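Taurine dioxygenase (Burkholderia ambifaria, PDB 5VN6) probably catalyses the oxygen-dependent hydroxylation of taurine as a metal-dependent dioxygenase of the TfdA family, and is seen here with a bound magnesium ion. Local coordinates at residues C16-E21 against H47-L52; D132-N137 against Q246-W251; L201-F206 against H234-Q239. All blocks are in the same frame, centred on the assembly; numbering follows the deposited sequence.

Contact 1 (C16-E21 against H47-L52); sequences CAIGAE and HRVLFL
Two positive phi angles set up this contact: Arg48, at 72°, takes the chain out of helix 34-47 and into strand 49-52, and Gly19, at 96°, leads into strand 20-23. The strands run as parallel neighbours in the large mixed sheet of a double-stranded beta-helix (cupin-type) fold. Lacking a CB, Gly19 takes its angles without pressing on the carbonyl of Ile18, and its bare CA leaves room for the Phe51 ring. Just ahead of the ladder, His47 O is gripped twice, accepting from Gly19 N at 2.9 Å and from Val49 N at 2.7 Å. Ala20 then bonds to both neighbours of Leu50: its N gives to Val49 O (3.2 Å), and its O accepts from Phe51 N (2.9 Å). A small methyl suits Ala20, because CB lies over one face of the His47 imidazole, 4.0 Å from the ring centroid, in a CH-pi contact. Ile18 has CG1 anti to its backbone N (chi1 179°), which lays its branch across Arg48 at about a right angle and brings CG1 to 3.8 Å from Val49 CG1. Bent at chi2 and extended after that, the Arg48 chain carries its guanidinium away to a salt bridge with Glu198. One water accepts from Arg48 NE at 2.9 Å and donates to Ala17 O at 3.0 Å.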
loop_
_atom_site.group_PDB
_atom_site.type_symbol
_atom_site.label_atom_id
_atom_site.label_comp_id
_atom_site.label_asym_id
_atom_site.label_seq_id
_atom_site.Cartn_x
_atom_site.Cartn_y
_atom_site.Cartn_z
ATOM N N CYS A 16 1.725 -10.457 -9.393
ATOM C CA CYS A 16 2.854 -11.321 -9.739
ATOM C C CYS A 16 3.713 -11.662 -8.527
ATOM O O CYS A 16 4.496 -12.616 -8.570
ATOM C CB CYS A 16 3.745 -10.664 -10.803
ATOM S SG CYS A 16 2.941 -10.367 -12.387
ATOM N N ALA A 17 3.566 -10.931 -7.433
ATOM C CA ALA A 17 4.467 -11.100 -6.305
ATOM C C ALA A 17 3.889 -11.970 -5.199
ATOM O O ALA A 17 4.640 -12.650 -4.512
ATOM C CB ALA A 17 4.828 -9.730 -5.730
ATOM N N ILE A 18 2.579 -11.935 -4.988
ATOM C CA ILE A 18 2.011 -12.495 -3.771
ATOM C C ILE A 18 0.505 -12.635 -3.911
ATOM O O ILE A 18 -0.175 -11.743 -4.440
ATOM C CB ILE A 18 2.369 -11.636 -2.535
ATOM C CG1 ILE A 18 1.735 -12.235 -1.270
ATOM C CG2 ILE A 18 1.931 -10.166 -2.709
ATOM C CD1 ILE A 18 2.309 -11.695 0.039
ATOM N N GLY A 19 -0.017 -13.761 -3.424
ATOM C CA GLY A 19 -1.450 -13.955 -3.296
ATOM C C GLY A 19 -2.059 -14.689 -4.462
ATOM O O GLY A 19 -1.697 -14.432 -5.613
ATOM N N ALA A 20 -2.982 -15.605 -4.168
ATOM C CA ALA A 20 -3.754 -16.295 -5.192
ATOM C C ALA A 20 -5.083 -16.738 -4.602
ATOM O O ALA A 20 -5.155 -17.110 -3.426
ATOM C CB ALA A 20 -3.025 -17.522 -5.748
ATOM N N GLU A 21 -6.127 -16.697 -5.432
ATOM C CA GLU A 21 -7.439 -17.192 -5.053
ATOM C C GLU A 21 -7.579 -18.640 -5.504
ATOM O O GLU A 21 -7.174 -19.009 -6.612
ATOM C CB GLU A 21 -8.573 -16.336 -5.654
ATOM C CG GLU A 21 -9.959 -16.873 -5.271
ATOM C CD GLU A 21 -11.135 -15.960 -5.642
ATOM O OE1 GLU A 21 -10.910 -14.826 -6.108
ATOM O OE2 GLU A 21 -12.302 -16.407 -5.496
ATOM N N HIS A 47 2.704 -18.938 -2.919
ATOM C CA HIS A 47 1.983 -17.685 -3.104
ATOM C C HIS A 47 1.828 -16.883 -1.823
ATOM O O HIS A 47 1.253 -15.778 -1.855
ATOM C CB HIS A 47 0.601 -17.969 -3.707
ATOM C CG HIS A 47 0.659 -18.523 -5.098
ATOM N ND1 HIS A 47 1.164 -17.805 -6.162
ATOM C CD2 HIS A 47 0.290 -19.727 -5.598
ATOM C CE1 HIS A 47 1.095 -18.540 -7.260
ATOM N NE2 HIS A 47 0.571 -19.710 -6.944
ATOM N N ARG A 48 2.337 -17.407 -0.704
ATOM C CA ARG A 48 2.422 -16.747 0.604
ATOM C C ARG A 48 1.072 -16.588 1.301
ATOM O O ARG A 48 0.983 -16.761 2.527
ATOM C CB ARG A 48 3.108 -15.380 0.486
ATOM C CG ARG A 48 4.328 -15.315 -0.450
ATOM C CD ARG A 48 5.351 -16.374 -0.170
ATOM N NE ARG A 48 6.464 -16.318 -1.109
ATOM C CZ ARG A 48 7.554 -17.074 -1.010
ATOM N NH1 ARG A 48 7.667 -17.926 -0.005
ATOM N NH2 ARG A 48 8.536 -16.963 -1.895
ATOM N N VAL A 49 0.020 -16.245 0.554
ATOM C CA VAL A 49 -1.317 -16.069 1.116
ATOM C C VAL A 49 -2.335 -16.566 0.096
ATOM O O VAL A 49 -2.231 -16.256 -1.095
ATOM C CB VAL A 49 -1.596 -14.599 1.521
ATOM C CG1 VAL A 49 -1.435 -13.637 0.343
ATOM C CG2 VAL A 49 -3.013 -14.458 2.154
ATOM N N LEU A 50 -3.314 -17.350 0.564
ATOM C CA LEU A 50 -4.353 -17.923 -0.286
ATOM C C LEU A 50 -5.713 -17.385 0.140
ATOM O O LEU A 50 -5.975 -17.220 1.333
ATOM C CB LEU A 50 -4.356 -19.465 -0.224
ATOM C CG LEU A 50 -3.099 -20.214 -0.680
ATOM C CD1 LEU A 50 -3.209 -21.719 -0.365
ATOM C CD2 LEU A 50 -2.837 -19.983 -2.178
ATOM N N PHE A 51 -6.571 -17.110 -0.841
ATOM C CA PHE A 51 -7.894 -16.551 -0.606
ATOM C C PHE A 51 -8.970 -17.462 -1.179
ATOM O O PHE A 51 -8.788 -18.078 -2.236
ATOM C CB PHE A 51 -8.034 -15.150 -1.235
ATOM C CG PHE A 51 -6.979 -14.185 -0.788
ATOM C CD1 PHE A 51 -7.027 -13.634 0.473
ATOM C CD2 PHE A 51 -5.936 -13.827 -1.639
ATOM C CE1 PHE A 51 -6.066 -12.756 0.887
ATOM C CE2 PHE A 51 -4.965 -12.949 -1.235
ATOM C CZ PHE A 51 -5.021 -12.407 0.035
ATOM N N LEU A 52 -10.096 -17.536 -0.482
ATOM C CA LEU A 52 -11.241 -18.289 -0.966
ATOM C C LEU A 52 -12.513 -17.506 -0.679
ATOM O O LEU A 52 -12.627 -16.860 0.366
ATOM C CB LEU A 52 -11.321 -19.673 -0.309
ATOM C CG LEU A 52 -10.168 -20.649 -0.566
ATOM C CD1 LEU A 52 -9.015 -20.480 0.442
ATOM C CD2 LEU A 52 -10.695 -22.061 -0.536
HETATM O O HOH W 1 5.466 -15.426 -3.707
HETATM O O HOH W 2 1.012 -14.356 -6.664
#

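Contact 2 (D132-N137 against Q246-W251); sequences DTMWAN and QVRWRW
Asp132 OD2 is gripped by one bond across the contact, from Arg248 NE at 2.8 Å, nearly straight at 169° and part of a salt bridge. NE comes in on the anti lone pair, and OD2 lies in the guanidinium plane although the carboxylate is turned 85° against it. The other oxygen, OD1, accepts from a water at 2.7 Å, and that water accepts in turn from Trp251 N. Arg248 suits its place by being long and extended: NH1 holds a second water, shared with Asp132 N, and NH2 reaches Pro243 O of the second subunit.

The backbones form an antiparallel ladder of the smaller sheet of the double-stranded beta-helix. Thr133-Trp249 and Trp135-Val247 are its hydrogen-bonded pairs, with Met134-Arg248 a non-hydrogen-bonded pair between them. The terminal methyl of Met134, CE, lies 3.1 Å from Gln246 OE1, while Gln246 NE2 is bonded to Ala240 O.

The face carrying Thr133, Trp135, Val247 and Trp249 packs against the larger sheet, where Phe51 stacks on Trp249 and meets Trp135 edge-to-face. Thr133 uses both its branches: OG1 accepts from Trp251 NE1 at 2.8 Å, in the indole plane, and CG2 sits 3.4 Å above the plane of Trp135, toward the rim of the ring. Trp249 CD1 lies over the centre of the Trp251 ring. With its charge paired and hydrated, the buried Asp132 probably stays ionised, while the indole N-H fixes the rotation of a ring deep in the core.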
loop_
_atom_site.group_PDB
_atom_site.type_symbol
_atom_site.label_atom_id
_atom_site.label_comp_id
_atom_site.label_asym_id
_atom_site.label_seq_id
_atom_site.Cartn_x
_atom_site.Cartn_y
_atom_site.Cartn_z
ATOM N N ASP A 132 -10.363 -3.699 4.315
ATOM C CA ASP A 132 -9.494 -4.585 3.547
ATOM C C ASP A 132 -8.291 -5.024 4.382
ATOM O O ASP A 132 -7.885 -4.353 5.329
ATOM C CB ASP A 132 -8.977 -3.873 2.295
ATOM C CG ASP A 132 -10.052 -3.638 1.267
ATOM O OD1 ASP A 132 -11.219 -4.006 1.524
ATOM O OD2 ASP A 132 -9.727 -3.051 0.212
ATOM N N THR A 133 -7.689 -6.150 4.000
ATOM C CA THR A 133 -6.438 -6.592 4.609
ATOM C C THR A 133 -5.393 -6.697 3.507
ATOM O O THR A 133 -5.703 -7.109 2.382
ATOM C CB THR A 133 -6.601 -7.947 5.343
ATOM O OG1 THR A 133 -7.689 -7.851 6.273
ATOM C CG2 THR A 133 -5.324 -8.332 6.104
ATOM N N MET A 134 -4.168 -6.292 3.818
ATOM C CA MET A 134 -3.069 -6.364 2.868
ATOM C C MET A 134 -1.991 -7.276 3.404
ATOM O O MET A 134 -1.822 -7.399 4.618
ATOM C CB MET A 134 -2.458 -4.982 2.594
ATOM C CG MET A 134 -3.490 -3.936 2.202
ATOM S SD MET A 134 -2.711 -2.340 1.933
ATOM C CE MET A 134 -1.637 -2.740 0.559
ATOM N N TRP A 135 -1.269 -7.923 2.486
ATOM C CA TRP A 135 -0.089 -8.706 2.808
ATOM C C TRP A 135 1.079 -8.236 1.954
ATOM O O TRP A 135 0.890 -7.751 0.837
ATOM C CB TRP A 135 -0.301 -10.235 2.577
ATOM C CG TRP A 135 -1.166 -10.919 3.575
ATOM C CD1 TRP A 135 -0.755 -11.707 4.601
ATOM C CD2 TRP A 135 -2.607 -10.906 3.628
ATOM N NE1 TRP A 135 -1.839 -12.182 5.297
ATOM C CE2 TRP A 135 -2.988 -11.703 4.723
ATOM C CE3 TRP A 135 -3.602 -10.288 2.859
ATOM C CZ2 TRP A 135 -4.327 -11.908 5.076
ATOM C CZ3 TRP A 135 -4.925 -10.482 3.208
ATOM C CH2 TRP A 135 -5.279 -11.287 4.305
ATOM N N ALA A 136 2.299 -8.424 2.474
ATOM C CA ALA A 136 3.521 -8.086 1.764
ATOM C C ALA A 136 4.454 -9.297 1.770
ATOM O O ALA A 136 4.520 -10.039 2.755
ATOM C CB ALA A 136 4.221 -6.870 2.394
ATOM N N ASN A 137 5.147 -9.506 0.656
ATOM C CA ASN A 137 6.045 -10.645 0.465
ATOM C C ASN A 137 7.425 -10.239 0.978
ATOM O O ASN A 137 8.155 -9.506 0.313
ATOM C CB ASN A 137 6.062 -11.041 -1.009
ATOM C CG ASN A 137 6.974 -12.219 -1.308
ATOM O OD1 ASN A 137 7.915 -12.514 -0.571
ATOM N ND2 ASN A 137 6.699 -12.897 -2.414
ATOM N N GLN A 246 3.055 -6.212 -2.551
ATOM C CA GLN A 246 1.823 -6.194 -1.782
ATOM C C GLN A 246 0.665 -6.809 -2.558
ATOM O O GLN A 246 0.627 -6.812 -3.793
ATOM C CB GLN A 246 1.442 -4.757 -1.374
ATOM C CG GLN A 246 2.382 -4.132 -0.350
ATOM C CD GLN A 246 2.041 -2.669 -0.108
ATOM O OE1 GLN A 246 1.156 -2.128 -0.750
ATOM N NE2 GLN A 246 2.782 -2.012 0.769
ATOM N N VAL A 247 -0.314 -7.291 -1.795
ATOM C CA VAL A 247 -1.630 -7.619 -2.321
ATOM C C VAL A 247 -2.650 -7.056 -1.346
ATOM O O VAL A 247 -2.392 -6.964 -0.142
ATOM C CB VAL A 247 -1.823 -9.143 -2.539
ATOM C CG1 VAL A 247 -1.678 -9.965 -1.213
ATOM C CG2 VAL A 247 -3.155 -9.424 -3.193
ATOM N N ARG A 248 -3.808 -6.657 -1.873
ATOM C CA ARG A 248 -4.891 -6.084 -1.081
ATOM C C ARG A 248 -6.157 -6.888 -1.317
ATOM O O ARG A 248 -6.556 -7.093 -2.461
ATOM C CB ARG A 248 -5.131 -4.605 -1.426
ATOM C CG ARG A 248 -6.277 -3.980 -0.618
ATOM C CD ARG A 248 -6.061 -2.498 -0.379
ATOM N NE ARG A 248 -7.186 -1.875 0.318
ATOM C CZ ARG A 248 -7.137 -0.679 0.906
ATOM N NH1 ARG A 248 -8.206 -0.191 1.523
ATOM N NH2 ARG A 248 -6.017 0.025 0.894
ATOM N N TRP A 249 -6.784 -7.346 -0.234
ATOM C CA TRP A 249 -7.916 -8.253 -0.319
ATOM C C TRP A 249 -9.138 -7.578 0.274
ATOM O O TRP A 249 -9.054 -6.963 1.344
ATOM C CB TRP A 249 -7.615 -9.565 0.414
ATOM C CG TRP A 249 -8.745 -10.544 0.510
ATOM C CD1 TRP A 249 -9.443 -10.889 1.647
ATOM C CD2 TRP A 249 -9.289 -11.346 -0.550
ATOM N NE1 TRP A 249 -10.386 -11.836 1.350
ATOM C CE2 TRP A 249 -10.321 -12.135 0.013
ATOM C CE3 TRP A 249 -9.019 -11.461 -1.920
ATOM C CZ2 TRP A 249 -11.066 -13.050 -0.744
ATOM C CZ3 TRP A 249 -9.774 -12.367 -2.678
ATOM C CH2 TRP A 249 -10.776 -13.153 -2.079
ATOM N N ARG A 250 -10.261 -7.675 -0.432
ATOM C CA ARG A 250 -11.528 -7.128 0.030
ATOM C C ARG A 250 -12.399 -8.261 0.541
ATOM O O ARG A 250 -12.624 -9.241 -0.174
ATOM C CB ARG A 250 -12.252 -6.380 -1.082
ATOM C CG ARG A 250 -13.526 -5.750 -0.590
ATOM C CD ARG A 250 -14.117 -4.823 -1.639
ATOM N NE ARG A 250 -15.414 -4.333 -1.213
ATOM C CZ ARG A 250 -16.162 -3.487 -1.915
ATOM N NH1 ARG A 250 -15.735 -3.030 -3.090
ATOM N NH2 ARG A 250 -17.332 -3.099 -1.432
ATOM N N TRP A 251 -12.871 -8.131 1.776
ATOM C CA TRP A 251 -13.620 -9.204 2.428
ATOM C C TRP A 251 -15.080 -9.229 1.994
ATOM O O TRP A 251 -15.698 -8.189 1.745
ATOM C CB TRP A 251 -13.554 -9.054 3.948
ATOM C CG TRP A 251 -12.175 -9.228 4.482
ATOM C CD1 TRP A 251 -11.265 -8.246 4.773
ATOM C CD2 TRP A 251 -11.522 -10.479 4.744
ATOM N NE1 TRP A 251 -10.081 -8.819 5.219
ATOM C CE2 TRP A 251 -10.220 -10.186 5.208
ATOM C CE3 TRP A 251 -11.919 -11.814 4.641
ATOM C CZ2 TRP A 251 -9.319 -11.183 5.581
ATOM C CZ3 TRP A 251 -11.011 -12.807 4.989
ATOM C CH2 TRP A 251 -9.728 -12.482 5.456
HETATM O O HOH W 3 -12.901 -5.509 3.073
HETATM O O HOH W 4 -10.833 -0.988 2.672
#

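Contact 3 (L201-F206 against H234-Q239)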
loop_
_atom_site.group_PDB
_atom_site.type_symbol
_atom_site.label_atom_id
_atom_site.label_comp_id
_atom_site.label_asym_id
_atom_site.label_seq_id
_atom_site.Cartn_x
_atom_site.Cartn_y
_atom_site.Cartn_z
ATOM N N LEU A 201 13.257 -11.097 4.923
ATOM C CA LEU A 201 13.549 -9.900 5.702
ATOM C C LEU A 201 12.621 -9.870 6.913
ATOM O O LEU A 201 11.412 -9.635 6.781
ATOM C CB LEU A 201 13.416 -8.646 4.841
ATOM C CG LEU A 201 13.657 -7.316 5.565
ATOM C CD1 LEU A 201 15.053 -7.264 6.230
ATOM C CD2 LEU A 201 13.441 -6.124 4.603
ATOM N N TYR A 202 13.192 -10.098 8.099
ATOM C CA TYR A 202 12.406 -10.367 9.299
ATOM C C TYR A 202 12.535 -9.274 10.365
ATOM O O TYR A 202 12.893 -9.544 11.519
ATOM C CB TYR A 202 12.817 -11.746 9.863
ATOM C CG TYR A 202 11.776 -12.319 10.783
ATOM C CD1 TYR A 202 12.064 -12.577 12.114
ATOM C CD2 TYR A 202 10.483 -12.586 10.317
ATOM C CE1 TYR A 202 11.108 -13.082 12.968
ATOM C CE2 TYR A 202 9.516 -13.073 11.166
ATOM C CZ TYR A 202 9.845 -13.328 12.498
ATOM O OH TYR A 202 8.908 -13.825 13.363
ATOM N N VAL A 203 12.218 -8.038 9.992
ATOM C CA VAL A 203 11.968 -6.951 10.932
ATOM C C VAL A 203 10.649 -6.295 10.536
ATOM O O VAL A 203 10.283 -6.261 9.358
ATOM C CB VAL A 203 13.121 -5.921 10.963
ATOM C CG1 VAL A 203 14.387 -6.567 11.569
ATOM C CG2 VAL A 203 13.400 -5.356 9.529
ATOM N N ASN A 204 9.916 -5.792 11.523
ATOM C CA ASN A 204 8.589 -5.236 11.260
ATOM C C ASN A 204 8.265 -4.208 12.345
ATOM O O ASN A 204 9.140 -3.799 13.117
ATOM C CB ASN A 204 7.534 -6.355 11.159
ATOM C CG ASN A 204 7.211 -7.006 12.504
ATOM O OD1 ASN A 204 6.412 -6.482 13.272
ATOM N ND2 ASN A 204 7.782 -8.179 12.760
ATOM N N ALA A 205 6.985 -3.808 12.414
ATOM C CA ALA A 205 6.566 -2.751 13.333
ATOM C C ALA A 205 6.875 -3.103 14.784
ATOM O O ALA A 205 7.070 -2.206 15.609
ATOM C CB ALA A 205 5.069 -2.455 13.166
ATOM N N PHE A 206 6.946 -4.395 15.113
ATOM C CA PHE A 206 7.281 -4.796 16.475
ATOM C C PHE A 206 8.758 -4.635 16.802
ATOM O O PHE A 206 9.110 -4.671 17.982
ATOM C CB PHE A 206 6.892 -6.262 16.718
ATOM C CG PHE A 206 5.410 -6.498 16.762
ATOM C CD1 PHE A 206 4.815 -7.402 15.893
ATOM C CD2 PHE A 206 4.608 -5.806 17.658
ATOM C CE1 PHE A 206 3.449 -7.626 15.924
ATOM C CE2 PHE A 206 3.246 -6.026 17.695
ATOM C CZ PHE A 206 2.662 -6.943 16.824
ATOM N N HIS A 234 14.779 1.480 10.062
ATOM C CA HIS A 234 13.657 2.146 9.395
ATOM C C HIS A 234 13.614 1.818 7.910
ATOM O O HIS A 234 12.535 1.573 7.355
ATOM C CB HIS A 234 13.738 3.655 9.615
ATOM C CG HIS A 234 13.526 4.043 11.043
ATOM N ND1 HIS A 234 13.854 5.283 11.548
ATOM C CD2 HIS A 234 13.038 3.327 12.089
ATOM C CE1 HIS A 234 13.562 5.322 12.840
ATOM N NE2 HIS A 234 13.054 4.152 13.191
ATOM N N TYR A 235 14.781 1.784 7.263
ATOM C CA TYR A 235 14.837 1.441 5.850
ATOM C C TYR A 235 14.331 0.022 5.609
ATOM O O TYR A 235 13.590 -0.227 4.651
ATOM C CB TYR A 235 16.276 1.606 5.346
ATOM C CG TYR A 235 16.518 1.031 3.972
ATOM C CD1 TYR A 235 16.311 1.796 2.815
ATOM C CD2 TYR A 235 16.967 -0.278 3.823
ATOM C CE1 TYR A 235 16.555 1.254 1.541
ATOM C CE2 TYR A 235 17.206 -0.812 2.575
ATOM C CZ TYR A 235 17.008 -0.044 1.445
ATOM O OH TYR A 235 17.236 -0.617 0.231
ATOM N N LEU A 236 14.718 -0.913 6.478
ATOM C CA LEU A 236 14.289 -2.303 6.344
ATOM C C LEU A 236 12.785 -2.462 6.577
ATOM O O LEU A 236 12.081 -3.026 5.731
ATOM C CB LEU A 236 15.090 -3.182 7.318
ATOM C CG LEU A 236 16.579 -3.296 7.006
ATOM C CD1 LEU A 236 17.383 -4.206 8.000
ATOM C CD2 LEU A 236 16.787 -3.763 5.529
ATOM N N ILE A 237 12.264 -1.963 7.706
ATOM C CA ILE A 237 10.838 -2.156 7.969
ATOM C C ILE A 237 9.986 -1.443 6.928
ATOM O O ILE A 237 8.860 -1.875 6.647
ATOM C CB ILE A 237 10.408 -1.701 9.381
ATOM C CG1 ILE A 237 10.446 -0.172 9.482
ATOM C CG2 ILE A 237 11.169 -2.471 10.504
ATOM C CD1 ILE A 237 9.614 0.385 10.628
ATOM N N GLY A 238 10.479 -0.335 6.364
ATOM C CA GLY A 238 9.738 0.349 5.315
ATOM C C GLY A 238 9.669 -0.403 3.993
ATOM O O GLY A 238 8.963 0.044 3.082
ATOM N N GLN A 239 10.441 -1.476 3.836
ATOM C CA GLN A 239 10.357 -2.259 2.607
ATOM C C GLN A 239 8.972 -2.868 2.453
ATOM O O GLN A 239 8.506 -3.065 1.326
ATOM C CB GLN A 239 11.453 -3.353 2.582
ATOM C CG GLN A 239 12.916 -2.825 2.600
ATOM C CD GLN A 239 13.246 -1.889 1.399
ATOM O OE1 GLN A 239 13.167 -2.301 0.233
ATOM N NE2 GLN A 239 13.608 -0.638 1.693
#
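Not one hydrogen bond crosses between these segments; carbon branches do the joining, and the hydrogen bonds of Asn204 and Gln239 are made within their own segment or to other parts of the chain. The loop between strands 199-201 and 207-210 packs here on the C-terminal part of helix 228-237. Val203 bridges two successive residues of the helix: its CG2 occupies the crowded position between backbone N and carbonyl carbon, and from there this short branch meets Leu236 CB at 3.5 Å and Ile237 CG2 at 3.8 Å. Leu201, with CG anti to its backbone N (chi1 178°), crosses Leu236 at about a right angle. Its two methyls divide the work: CD1 meets Leu236 CD2 at 4.0 Å, and CD2 rests near Leu236 O and against the CG of Gln239. Ile237 CG2 lies against the loop backbone, 3.6 Å from Asn204 O.

Beside this apolar seam each segment ties itself up. Gln239 folds back at chi2, so that NE2 donates to Tyr235 O at 3.0 Å from above the carbonyl plane and also lies 3.4 Å over the centre of the Tyr235 ring. Asn204, pointing away from the helix, makes an Asx turn in which Phe206 N donates to its OD1 at 2.8 Å and almost straight (175°). Its ND2 bonds to Ser110 OG, which fixes the amide's rotation near the metal ligand His106, about 4 Å away between side chains. The seam has wider surroundings too: Leu236 also packs on Val149 and Ile153 of helix 147-153, Leu201 on Met138 and Tyr142 of helix 138-143, and both Val203 and Leu236 on Val189 of strand 185-192.

From the N terminus, contact 1 closes first, its loop largely helical and ending where strand 49-52 joins strand 20-23 in the larger sheet. Contact 2 follows in series and closes a much longer loop, bringing strand 246-249 back beside strand 133-137 in the smaller sheet. Contact 3 is nested inside that loop, where helix 228-237 meets the chain between strands 199-201 and 207-210. Contacts 1 and 2 touch where the aromatic residues of the two sheets meet, and through Asn137 ND2 and Ala17 O, a probable hydrogen bond, tying the two sheets together. Contact 3 stands apart, its centre about 17 Å from that of contact 2.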